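Local coordinates for protein beta-ketoacyl synthase (Burkholderia phymatum, PDB 4EWG) that probably acts as a 3-oxoacyl-[acyl-carrier-protein] synthase, a thiolase-like condensing enzyme of the kind that extends acyl chains, at residues L221-F226 with G232-E237. Numbering follows the deposited sequence.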
loop_
_atom_site.group_PDB
_atom_site.type_symbol
_atom_site.label_atom_id
_atom_site.label_comp_id
_atom_site.label_asym_id
_atom_site.label_seq_id
_atom_site.Cartn_x
_atom_site.Cartn_y
_atom_site.Cartn_z
ATOM N N LEU A 221 -3.770 -10.503 32.998
ATOM C CA LEU A 221 -4.871 -11.466 32.770
ATOM C C LEU A 221 -5.605 -11.259 31.424
ATOM O O LEU A 221 -6.607 -11.937 31.137
ATOM C CB LEU A 221 -5.868 -11.430 33.963
ATOM C CG LEU A 221 -5.323 -11.932 35.326
ATOM C CD1 LEU A 221 -6.371 -12.031 36.436
ATOM C CD2 LEU A 221 -4.652 -13.280 35.138
ATOM N N THR A 222 -5.095 -10.344 30.596
ATOM C CA THR A 222 -5.779 -9.961 29.357
ATOM C C THR A 222 -4.690 -9.566 28.338
ATOM O O THR A 222 -3.657 -8.997 28.733
ATOM C CB THR A 222 -6.787 -8.800 29.633
ATOM O OG1 THR A 222 -7.566 -8.532 28.477
ATOM C CG2 THR A 222 -6.048 -7.483 30.094
ATOM N N PRO A 223 -4.909 -9.857 27.048
ATOM C CA PRO A 223 -6.098 -10.411 26.384
ATOM C C PRO A 223 -6.143 -11.923 26.511
ATOM O O PRO A 223 -5.204 -12.516 27.012
ATOM C CB PRO A 223 -5.897 -10.001 24.938
ATOM C CG PRO A 223 -4.386 -10.011 24.768
ATOM C CD PRO A 223 -3.827 -9.585 26.086
ATOM N N ARG A 224 -7.243 -12.522 26.056
ATOM C CA ARG A 224 -7.532 -13.922 26.311
ATOM C C ARG A 224 -8.127 -14.601 25.070
ATOM O O ARG A 224 -9.296 -14.975 25.061
ATOM C CB ARG A 224 -8.533 -14.055 27.484
ATOM C CG ARG A 224 -8.242 -13.211 28.711
ATOM C CD ARG A 224 -9.299 -13.429 29.811
ATOM N NE ARG A 224 -9.314 -14.792 30.324
ATOM C CZ ARG A 224 -8.502 -15.256 31.265
ATOM N NH1 ARG A 224 -8.608 -16.519 31.654
ATOM N NH2 ARG A 224 -7.589 -14.481 31.834
ATOM N N PRO A 225 -7.319 -14.790 24.032
ATOM C CA PRO A 225 -7.865 -15.346 22.809
ATOM C C PRO A 225 -8.628 -16.654 23.018
ATOM O O PRO A 225 -8.142 -17.549 23.708
ATOM C CB PRO A 225 -6.625 -15.578 21.934
ATOM C CG PRO A 225 -5.642 -14.616 22.441
ATOM C CD PRO A 225 -5.880 -14.542 23.923
ATOM N N PHE A 226 -9.824 -16.730 22.431
ATOM C CA PHE A 226 -10.700 -17.930 22.469
ATOM C C PHE A 226 -11.241 -18.287 23.860
ATOM O O PHE A 226 -11.892 -19.294 24.027
ATOM C CB PHE A 226 -10.017 -19.134 21.819
ATOM C CG PHE A 226 -9.455 -18.835 20.469
ATOM C CD1 PHE A 226 -10.296 -18.613 19.398
ATOM C CD2 PHE A 226 -8.083 -18.714 20.281
ATOM C CE1 PHE A 226 -9.794 -18.310 18.159
ATOM C CE2 PHE A 226 -7.556 -18.422 19.041
ATOM C CZ PHE A 226 -8.416 -18.211 17.972
ATOM N N GLY A 232 -11.979 -8.402 24.795
ATOM C CA GLY A 232 -11.355 -7.548 23.794
ATOM C C GLY A 232 -9.860 -7.699 23.676
ATOM O O GLY A 232 -9.238 -8.464 24.400
ATOM N N LEU A 233 -9.294 -6.942 22.734
ATOM C CA LEU A 233 -7.875 -7.016 22.406
ATOM C C LEU A 233 -7.058 -6.039 23.216
ATOM O O LEU A 233 -7.602 -5.191 23.914
ATOM C CB LEU A 233 -7.655 -6.737 20.910
ATOM C CG LEU A 233 -8.039 -5.383 20.286
ATOM C CD1 LEU A 233 -7.014 -4.265 20.563
ATOM C CD2 LEU A 233 -8.250 -5.560 18.789
ATOM N N VAL A 234 -5.748 -6.187 23.130
ATOM C CA VAL A 234 -4.827 -5.191 23.638
ATOM C C VAL A 234 -3.851 -4.860 22.521
ATOM O O VAL A 234 -3.259 -5.742 21.904
ATOM C CB VAL A 234 -4.080 -5.700 24.902
ATOM C CG1 VAL A 234 -3.022 -4.704 25.355
ATOM C CG2 VAL A 234 -5.091 -6.036 26.016
ATOM N N VAL A 235 -3.701 -3.573 22.275
ATOM C CA VAL A 235 -2.835 -3.052 21.229
ATOM C C VAL A 235 -1.365 -3.063 21.641
ATOM O O VAL A 235 -1.012 -2.647 22.737
ATOM C CB VAL A 235 -3.266 -1.628 20.887
ATOM C CG1 VAL A 235 -2.241 -0.930 20.047
ATOM C CG2 VAL A 235 -4.619 -1.714 20.168
ATOM N N GLY A 236 -0.529 -3.567 20.748
ATOM C CA GLY A 236 0.914 -3.581 20.923
ATOM C C GLY A 236 1.627 -2.832 19.813
ATOM O O GLY A 236 1.022 -1.997 19.112
ATOM N N GLU A 237 2.921 -3.106 19.666
ATOM C CA GLU A 237 3.748 -2.407 18.686
ATOM C C GLU A 237 5.006 -3.178 18.330
ATOM O O GLU A 237 5.299 -4.232 18.937
ATOM C CB GLU A 237 4.108 -1.012 19.207
ATOM C CG GLU A 237 4.989 -0.987 20.453
ATOM C CD GLU A 237 5.482 0.394 20.817
ATOM O OE1 GLU A 237 5.617 1.206 19.942
ATOM O OE2 GLU A 237 5.753 0.692 22.001
HETATM O O HOH W 1 -9.474 -10.073 26.837
#
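P223 and V234 meet at about a right angle, one methyl of V234 sitting over the face of the proline ring. V234 CG2 lies 3.8 Å from P223 CD and 4.0 Å from P223 N, almost straight above the middle of the ring. The valine torsion decides which branch does this: CG1 stands anti to the backbone N (chi1 175°), which leaves CG2 beside that nitrogen and turned to the proline. The T222-P223 peptide bond is cis, and the same methyl also sits 4.2 Å from T222 C, beside that bond. Two residues before V234, in 232-237, the carbonyl oxygen of G232 comes to 3.7 Å from P223 CB; the methyl takes one face of the ring, and G232 O approaches obliquely from the same side, out beyond CB.

A water joins the two segments. It donates to G232 O at 2.9 Å and is hydrogen-bonded to T222 OG1 at 3.0 Å, bridging two atoms that are themselves 4.4 Å apart. T222 OG1 also pairs with S213 OG. S308 OG makes a second, weaker bridge, bonding R224 N and, weakly, G232 O.

R224 leads away from V234 and folds back on its own segment: NH2 reaches L221 O at 2.8 Å (156° at the hydrogen), the oxygen lying at the guanidinium edge and in its plane. With NE in a salt bridge to D227, the group is held at more than one point on its rim.

L233 points the other way, onto F206 of helix 200-207. The arrangement is a buried, irregular loop folded back on itself, with a cis-proline packed under a valine, between helix 200-207 and strand 238-246 of the thiolase-like ketosynthase fold.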